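Local coordinates for protein glycosyl hydrolase 25 (PDB 4FF5) that probably hydrolyses glycosidic bonds of cell-wall peptidoglycan as a family 25 glycosyl hydrolase and takes part in host-cell invasion by Streptococcus pneumoniae, at residues Y226-T232 and L244-S250. Residue numbers count along the deposited sequence, not the author numbering.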
loop_
_atom_site.group_PDB
_atom_site.type_symbol
_atom_site.label_atom_id
_atom_site.label_comp_id
_atom_site.label_asym_id
_atom_site.label_seq_id
_atom_site.Cartn_x
_atom_site.Cartn_y
_atom_site.Cartn_z
ATOM N N TYR A 226 10.019 11.376 -0.751
ATOM C CA TYR A 226 9.179 10.178 -0.825
ATOM C C TYR A 226 9.769 9.117 -1.793
ATOM O O TYR A 226 10.503 9.447 -2.736
ATOM C CB TYR A 226 7.767 10.610 -1.223
ATOM C CG TYR A 226 7.738 11.321 -2.562
ATOM C CD1 TYR A 226 7.537 10.608 -3.747
ATOM C CD2 TYR A 226 7.934 12.707 -2.643
ATOM C CE1 TYR A 226 7.546 11.249 -4.975
ATOM C CE2 TYR A 226 7.966 13.355 -3.870
ATOM C CZ TYR A 226 7.763 12.625 -5.030
ATOM O OH TYR A 226 7.747 13.267 -6.242
ATOM N N ASP A 227 9.419 7.849 -1.564
ATOM C CA ASP A 227 9.934 6.743 -2.364
ATOM C C ASP A 227 9.011 6.358 -3.510
ATOM O O ASP A 227 9.445 5.821 -4.532
ATOM C CB ASP A 227 10.111 5.510 -1.475
ATOM C CG ASP A 227 11.317 5.597 -0.579
ATOM O OD1 ASP A 227 12.237 6.383 -0.868
ATOM O OD2 ASP A 227 11.357 4.849 0.420
ATOM N N ILE A 228 7.718 6.601 -3.337
ATOM C CA ILE A 228 6.746 6.040 -4.280
ATOM C C ILE A 228 5.536 6.988 -4.383
ATOM O O ILE A 228 5.145 7.629 -3.408
ATOM C CB ILE A 228 6.394 4.566 -3.894
ATOM C CG1 ILE A 228 5.379 3.937 -4.870
ATOM C CG2 ILE A 228 6.010 4.447 -2.418
ATOM C CD1 ILE A 228 5.339 2.414 -4.837
ATOM N N HIS A 229 5.001 7.081 -5.596
ATOM C CA HIS A 229 3.995 8.059 -5.985
ATOM C C HIS A 229 2.794 7.364 -6.574
ATOM O O HIS A 229 2.883 6.655 -7.590
ATOM C CB HIS A 229 4.635 9.047 -6.965
ATOM C CG HIS A 229 3.662 9.922 -7.725
ATOM N ND1 HIS A 229 3.939 10.387 -8.961
ATOM C CD2 HIS A 229 2.400 10.436 -7.380
ATOM C CE1 HIS A 229 2.911 11.133 -9.399
ATOM N NE2 HIS A 229 1.973 11.173 -8.431
ATOM N N GLN A 230 1.649 7.549 -5.937
ATOM C CA GLN A 230 0.411 7.042 -6.482
ATOM C C GLN A 230 -0.134 8.056 -7.486
ATOM O O GLN A 230 -0.627 9.118 -7.085
ATOM C CB GLN A 230 -0.601 6.829 -5.375
ATOM C CG GLN A 230 -1.770 5.958 -5.828
ATOM C CD GLN A 230 -2.806 5.835 -4.744
ATOM O OE1 GLN A 230 -3.448 6.841 -4.364
ATOM N NE2 GLN A 230 -3.023 4.601 -4.258
ATOM N N TYR A 231 -0.043 7.756 -8.783
ATOM C CA TYR A 231 -0.288 8.815 -9.774
ATOM C C TYR A 231 -1.688 8.884 -10.395
ATOM O O TYR A 231 -2.035 9.885 -11.026
ATOM C CB TYR A 231 0.808 8.853 -10.854
ATOM C CG TYR A 231 0.842 7.691 -11.847
ATOM C CD1 TYR A 231 -0.029 7.639 -12.931
ATOM C CD2 TYR A 231 1.796 6.676 -11.719
ATOM C CE1 TYR A 231 0.020 6.596 -13.858
ATOM C CE2 TYR A 231 1.865 5.632 -12.639
ATOM C CZ TYR A 231 0.993 5.602 -13.704
ATOM O OH TYR A 231 1.081 4.560 -14.608
ATOM N N THR A 232 -2.482 7.822 -10.233
ATOM C CA THR A 232 -3.854 7.800 -10.737
ATOM C C THR A 232 -4.667 6.735 -9.998
ATOM O O THR A 232 -4.098 5.777 -9.457
ATOM C CB THR A 232 -3.903 7.559 -12.278
ATOM O OG1 THR A 232 -5.232 7.731 -12.751
ATOM C CG2 THR A 232 -3.405 6.156 -12.649
ATOM N N LEU A 244 -7.679 0.903 -11.964
ATOM C CA LEU A 244 -6.661 0.510 -10.989
ATOM C C LEU A 244 -5.841 1.696 -10.502
ATOM O O LEU A 244 -5.466 2.590 -11.288
ATOM C CB LEU A 244 -5.691 -0.513 -11.591
ATOM C CG LEU A 244 -6.098 -1.980 -11.684
ATOM C CD1 LEU A 244 -5.045 -2.759 -12.460
ATOM C CD2 LEU A 244 -6.296 -2.543 -10.282
ATOM N N ASP A 245 -5.534 1.677 -9.212
ATOM C CA ASP A 245 -4.540 2.584 -8.666
ATOM C C ASP A 245 -3.177 2.179 -9.190
ATOM O O ASP A 245 -2.755 1.028 -8.977
ATOM C CB ASP A 245 -4.477 2.472 -7.139
ATOM C CG ASP A 245 -5.702 3.044 -6.427
ATOM O OD1 ASP A 245 -5.827 2.805 -5.196
ATOM O OD2 ASP A 245 -6.538 3.721 -7.061
ATOM N N ILE A 246 -2.455 3.130 -9.798
ATOM C CA ILE A 246 -1.109 2.857 -10.298
ATOM C C ILE A 246 -0.098 3.774 -9.630
ATOM O O ILE A 246 -0.374 4.955 -9.367
ATOM C CB ILE A 246 -0.955 3.009 -11.838
ATOM C CG1 ILE A 246 -2.155 2.426 -12.581
ATOM C CG2 ILE A 246 0.373 2.395 -12.288
ATOM C CD1 ILE A 246 -2.358 0.944 -12.386
ATOM N N ASN A 247 1.057 3.182 -9.360
ATOM C CA ASN A 247 2.137 3.802 -8.630
ATOM C C ASN A 247 3.439 3.683 -9.409
ATOM O O ASN A 247 3.637 2.747 -10.211
ATOM C CB ASN A 247 2.303 3.097 -7.271
ATOM C CG ASN A 247 1.012 3.052 -6.483
ATOM O OD1 ASN A 247 0.674 4.001 -5.789
ATOM N ND2 ASN A 247 0.260 1.960 -6.622
ATOM N N VAL A 248 4.347 4.608 -9.154
ATOM C CA VAL A 248 5.706 4.479 -9.683
ATOM C C VAL A 248 6.716 4.854 -8.582
ATOM O O VAL A 248 6.422 5.681 -7.727
ATOM C CB VAL A 248 5.862 5.326 -10.975
ATOM C CG1 VAL A 248 5.825 6.819 -10.649
ATOM C CG2 VAL A 248 7.141 4.972 -11.717
ATOM N N ILE A 249 7.877 4.200 -8.576
ATOM C CA ILE A 249 9.018 4.676 -7.777
ATOM C C ILE A 249 9.329 6.137 -8.203
ATOM O O ILE A 249 9.343 6.456 -9.394
ATOM C CB ILE A 249 10.266 3.772 -7.983
ATOM C CG1 ILE A 249 10.037 2.321 -7.491
ATOM C CG2 ILE A 249 11.516 4.376 -7.334
ATOM C CD1 ILE A 249 9.531 2.179 -6.071
ATOM N N SER A 250 9.564 7.025 -7.246
ATOM C CA SER A 250 9.845 8.431 -7.581
ATOM C C SER A 250 11.101 8.548 -8.460
ATOM O O SER A 250 12.116 7.934 -8.142
ATOM C CB SER A 250 10.029 9.255 -6.309
ATOM O OG SER A 250 10.658 10.487 -6.624
HETATM O O HOH W 1 11.482 11.863 -3.693
HETATM O O HOH W 2 8.393 11.599 -8.116
#
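The Y226 ring comes close to S250 (Y226 CE1 to S250 CB, 3.5 Å); one water joins their hydroxyls, and S250 OG bonds L252 N. D227 O accepts from S250 N (3.0 Å), while its carboxylate bonds S203 and salt-bridges K261. Aliphatic I228 suits the barrel interior, meeting I249 (CD1 to CD1, 4.4 Å). H229 and V248 exchange backbone hydrogen bonds, N to O 2.9 Å and O to N 3.0 Å; the polar H229 ring leads away, NE2 bonding S208 O. Q230 and N247 also point inward, where amides offer donor and acceptor: both donate to D56, while Q230 accepts from Y209 and N247 from W205. Between Q230 and T232 the register slips by one, a beta bulge: Y231 N bonds I246 O (2.9 Å) and I246 N bonds T232 O (3.1 Å). Here the broad Y231 ring covers I246 in an off-centre CH-pi contact, CB 4.2 Å from the centroid. Strand 244-249 runs antiparallel to 228-232 whereas the first seven are parallel, consistent with the (beta/alpha)5(beta)3 barrel of family 25 hydrolases.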